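Local coordinates for pectate lyase II (Xanthomonas campestris pv. campestris, PDB 2QY1), which probably cleaves pectate, the polygalacturonate of plant cell walls, by beta-elimination, as a secreted lyase of polysaccharide lyase family 1, at residues 315-318 / 319-323; 209-213 / 214-218. The protein carries 2 engineered substitutions. All coordinates share one frame; numbering follows the deposited sequence.

Both interactions are local; interaction 2 is part of the parallel beta-helix of the chain and interaction 1 packs against it. Interaction 2 (209-213 / 214-218) is a turn between two of its strands; interaction 1 (315-318 / 319-323) covers most of helix 314-321 and its C-terminal end, lying against the outside of the coil. Their centres are about 22 Å apart and their nearest atoms about 11 Å, so they do not touch. Strand 215-226 joins them: it begins in interaction 2 and runs on to Tyr222, on which Lys315, Val318 and Ile319 of interaction 1 rest. The side chain of Arg212 in interaction 2 is about 4 Å from a bound phosphate ion, probably from the crystallisation liquor, which may mark an anion-binding pocket.

Interaction 1: 315-318 / 319-323; sequences KAKV and IATAG
Lys317 and Thr321, one helical turn apart, meet at a slant, with Lys317 CD against Thr321 CG2 at 3.7 Å. Two successive bends in the lysine chain (chi2 61°, chi3 78°) carry it along the threonine methyl before NZ hydrogen-bonds to the C-terminal O of Glu330. The threonine hydroxyl turns back to the helix instead: OG1 donates to Lys317 O at 2.8 Å, from above the plane of that carbonyl. Lys315 and Ile319 lie side by side and point the same way, Lys315 CG 3.8 Å from Ile319 CD1, while Ile319 CG1 presses on Lys315 O at 3.3 Å. The fully extended lysine ends in a salt bridge with Glu247. All four residues belong to helix 314-321, close to the chain's C-terminus; this helix packs on the parallel beta-helix, where Val318 and Ile319 touch Arg200 and Tyr222 of two adjacent strands. Where the helix ends, Val318 O accepts twice: Ala322 N lies in its carbonyl plane at 2.8 Å, and Thr321 N stands above that plane at 3.2 Å. Val318 CG1, trans to its own N (chi1 168°), touches Ala322 CB at 3.7 Å, just where Ala322 leaves the helical conformation.

Interaction 2: 209-213 / 214-218; sequences PLQRF and GLSHI. Engineered in segment 209-213: Phe213 (natural residue Arg).
Gln211 spans the turn 213-214 from within, its amide laid over Ser216 at the OE1 end and over the Phe213-Gly214 backbone at the NE2 end. The turn belongs to a right-handed parallel beta-helix, the fold of this lyase family: strand 210-212 pairs with 176-180 and 231-234, whereas strand 215-226 pairs with 193-202 and 238-242, so the chain here passes from one face of the coil to the next. Gln211 is fully extended, CG trans to its backbone N (chi1 -180°), which brings the buried amide across to the following strand. Its OE1 accepts from Ser216 OG at 2.7 Å, the hydroxyl standing above the carbonyl plane of the amide. Its NE2 donates to Phe213 O at 3.1 Å in a nearly straight bond (166°), with that oxygen in the plane of the amide. Because Phe213 O can only accept, NE2 must face it, which sets the amide's flip; the Ser216 bond agrees and holds the other end, and a weak bond from NE2 to Ile238 O adds to this. The engineered Phe213 (Arg in nature) sends its ring away from segment 214-218 and touches Met235. Pro209, preceded by a cis peptide bond, packs against Ile218, whose methyl CD1 reaches the proline ring 3.7 Å from Pro209 CD.

Interaction 1: 315-318 / 319-323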
loop_
_atom_site.group_PDB
_atom_site.type_symbol
_atom_site.label_atom_id
_atom_site.label_comp_id
_atom_site.label_asym_id
_atom_site.label_seq_id
_atom_site.Cartn_x
_atom_site.Cartn_y
_atom_site.Cartn_z
ATOM N N LYS A 315 9.980 -3.226 -15.436
ATOM C CA LYS A 315 9.440 -1.938 -15.881
ATOM C C LYS A 315 8.292 -2.125 -16.874
ATOM O O LYS A 315 7.192 -1.618 -16.653
ATOM C CB LYS A 315 10.534 -1.047 -16.484
ATOM C CG LYS A 315 10.015 0.258 -17.088
ATOM C CD LYS A 315 11.150 1.197 -17.480
ATOM C CE LYS A 315 10.620 2.443 -18.184
ATOM N NZ LYS A 315 11.695 3.449 -18.451
ATOM N N ALA A 316 8.552 -2.863 -17.953
ATOM C CA ALA A 316 7.551 -3.117 -18.993
ATOM C C ALA A 316 6.364 -3.926 -18.471
ATOM O O ALA A 316 5.209 -3.585 -18.739
ATOM C CB ALA A 316 8.192 -3.811 -20.194
ATOM N N LYS A 317 6.658 -4.988 -17.720
ATOM C CA LYS A 317 5.627 -5.856 -17.150
ATOM C C LYS A 317 4.682 -5.087 -16.225
ATOM O O LYS A 317 3.462 -5.201 -16.352
ATOM C CB LYS A 317 6.271 -7.058 -16.431
ATOM C CG LYS A 317 5.380 -7.828 -15.440
ATOM C CD LYS A 317 4.132 -8.461 -16.071
ATOM C CE LYS A 317 4.432 -9.747 -16.820
ATOM N NZ LYS A 317 3.187 -10.286 -17.440
ATOM N N VAL A 318 5.252 -4.298 -15.317
ATOM C CA VAL A 318 4.463 -3.530 -14.354
ATOM C C VAL A 318 3.650 -2.422 -15.031
ATOM O O VAL A 318 2.471 -2.259 -14.737
ATOM C CB VAL A 318 5.345 -2.990 -13.196
ATOM C CG1 VAL A 318 4.603 -1.967 -12.363
ATOM C CG2 VAL A 318 5.813 -4.141 -12.310
ATOM N N ILE A 319 4.263 -1.686 -15.956
ATOM C CA ILE A 319 3.525 -0.686 -16.733
ATOM C C ILE A 319 2.308 -1.319 -17.421
ATOM O O ILE A 319 1.229 -0.725 -17.455
ATOM C CB ILE A 319 4.434 0.060 -17.751
ATOM C CG1 ILE A 319 5.328 1.069 -17.018
ATOM C CG2 ILE A 319 3.596 0.778 -18.819
ATOM C CD1 ILE A 319 6.519 1.576 -17.834
ATOM N N ALA A 320 2.479 -2.540 -17.920
ATOM C CA ALA A 320 1.424 -3.244 -18.652
ATOM C C ALA A 320 0.306 -3.816 -17.769
ATOM O O ALA A 320 -0.825 -3.983 -18.235
ATOM C CB ALA A 320 2.030 -4.348 -19.511
ATOM N N THR A 321 0.619 -4.111 -16.509
ATOM C CA THR A 321 -0.286 -4.896 -15.661
ATOM C C THR A 321 -0.781 -4.198 -14.390
ATOM O O THR A 321 -1.820 -4.579 -13.850
ATOM C CB THR A 321 0.347 -6.245 -15.245
ATOM O OG1 THR A 321 1.548 -6.006 -14.498
ATOM C CG2 THR A 321 0.659 -7.111 -16.468
ATOM N N ALA A 322 -0.041 -3.199 -13.908
ATOM C CA ALA A 322 -0.358 -2.565 -12.622
ATOM C C ALA A 322 -1.500 -1.562 -12.697
ATOM O O ALA A 322 -1.617 -0.807 -13.666
ATOM C CB ALA A 322 0.878 -1.911 -12.023
ATOM N N GLY A 323 -2.337 -1.567 -11.661
ATOM C CA GLY A 323 -3.412 -0.593 -11.515
ATOM C C GLY A 323 -4.783 -1.127 -11.875
ATOM O O GLY A 323 -4.926 -2.276 -12.300
#

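Interaction 2: 209-213 / 214-218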
loop_
_atom_site.group_PDB
_atom_site.type_symbol
_atom_site.label_atom_id
_atom_site.label_comp_id
_atom_site.label_asym_id
_atom_site.label_seq_id
_atom_site.Cartn_x
_atom_site.Cartn_y
_atom_site.Cartn_z
ATOM N N PRO A 209 7.936 1.017 0.714
ATOM C CA PRO A 209 7.142 1.415 1.873
ATOM C C PRO A 209 8.003 1.941 3.024
ATOM O O PRO A 209 9.222 1.760 3.023
ATOM C CB PRO A 209 6.487 0.101 2.293
ATOM C CG PRO A 209 7.525 -0.938 1.963
ATOM C CD PRO A 209 8.354 -0.396 0.816
ATOM N N LEU A 210 7.368 2.603 3.986
ATOM C CA LEU A 210 8.004 2.846 5.270
ATOM C C LEU A 210 7.663 1.637 6.129
ATOM O O LEU A 210 6.500 1.433 6.484
ATOM C CB LEU A 210 7.482 4.139 5.916
ATOM C CG LEU A 210 8.191 4.726 7.148
ATOM C CD1 LEU A 210 7.561 6.065 7.523
ATOM C CD2 LEU A 210 8.187 3.785 8.359
ATOM N N GLN A 211 8.671 0.829 6.445
ATOM C CA GLN A 211 8.460 -0.377 7.237
ATOM C C GLN A 211 9.038 -0.230 8.639
ATOM O O GLN A 211 10.225 0.052 8.804
ATOM C CB GLN A 211 9.068 -1.600 6.539
ATOM C CG GLN A 211 8.882 -2.914 7.302
ATOM C CD GLN A 211 9.660 -4.072 6.704
ATOM O OE1 GLN A 211 10.096 -4.019 5.555
ATOM N NE2 GLN A 211 9.835 -5.132 7.487
ATOM N N ARG A 212 8.184 -0.422 9.641
ATOM C CA ARG A 212 8.616 -0.516 11.032
ATOM C C ARG A 212 8.311 -1.915 11.552
ATOM O O ARG A 212 7.157 -2.356 11.504
ATOM C CB ARG A 212 7.887 0.510 11.897
ATOM C CG ARG A 212 8.329 1.950 11.745
ATOM C CD ARG A 212 7.562 2.785 12.750
ATOM N NE ARG A 212 7.952 4.192 12.801
ATOM C CZ ARG A 212 7.314 5.175 12.170
ATOM N NH1 ARG A 212 6.255 4.917 11.415
ATOM N NH2 ARG A 212 7.738 6.424 12.295
ATOM N N PHE A 213 9.344 -2.603 12.049
ATOM C CA PHE A 213 9.229 -3.971 12.592
ATOM C C PHE A 213 8.824 -4.988 11.517
ATOM O O PHE A 213 8.658 -4.638 10.344
ATOM C CB PHE A 213 8.235 -4.040 13.768
ATOM C CG PHE A 213 8.456 -3.001 14.835
ATOM C CD1 PHE A 213 9.354 -3.228 15.872
ATOM C CD2 PHE A 213 7.739 -1.804 14.818
ATOM C CE1 PHE A 213 9.557 -2.269 16.866
ATOM C CE2 PHE A 213 7.932 -0.840 15.808
ATOM C CZ PHE A 213 8.842 -1.075 16.835
ATOM N N GLY A 214 8.677 -6.246 11.930
ATOM C CA GLY A 214 8.137 -7.299 11.071
ATOM C C GLY A 214 9.024 -7.724 9.915
ATOM O O GLY A 214 10.188 -7.321 9.820
ATOM N N LEU A 215 8.462 -8.553 9.038
ATOM C CA LEU A 215 9.168 -9.035 7.859
ATOM C C LEU A 215 8.391 -8.675 6.609
ATOM O O LEU A 215 7.158 -8.721 6.599
ATOM C CB LEU A 215 9.367 -10.555 7.922
ATOM C CG LEU A 215 10.067 -11.144 9.153
ATOM C CD1 LEU A 215 9.968 -12.662 9.143
ATOM C CD2 LEU A 215 11.522 -10.695 9.239
ATOM N N SER A 216 9.115 -8.308 5.558
ATOM C CA SER A 216 8.490 -8.021 4.277
ATOM C C SER A 216 9.257 -8.649 3.122
ATOM O O SER A 216 10.458 -8.932 3.224
ATOM C CB SER A 216 8.334 -6.511 4.063
ATOM O OG SER A 216 9.572 -5.909 3.732
ATOM N N HIS A 217 8.538 -8.871 2.030
ATOM C CA HIS A 217 9.129 -9.324 0.788
ATOM C C HIS A 217 8.685 -8.340 -0.289
ATOM O O HIS A 217 7.503 -8.254 -0.620
ATOM C CB HIS A 217 8.675 -10.750 0.479
ATOM C CG HIS A 217 9.337 -11.360 -0.717
ATOM N ND1 HIS A 217 8.761 -12.383 -1.437
ATOM C CD2 HIS A 217 10.521 -11.097 -1.320
ATOM C CE1 HIS A 217 9.564 -12.729 -2.427
ATOM N NE2 HIS A 217 10.636 -11.961 -2.382
ATOM N N ILE A 218 9.646 -7.577 -0.798
ATOM C CA ILE A 218 9.391 -6.516 -1.766
ATOM C C ILE A 218 10.072 -6.901 -3.079
ATOM O O ILE A 218 11.289 -6.778 -3.207
ATOM C CB ILE A 218 9.910 -5.144 -1.228
ATOM C CG1 ILE A 218 9.215 -4.792 0.096
ATOM C CG2 ILE A 218 9.721 -4.023 -2.261
ATOM C CD1 ILE A 218 9.967 -3.778 0.960
#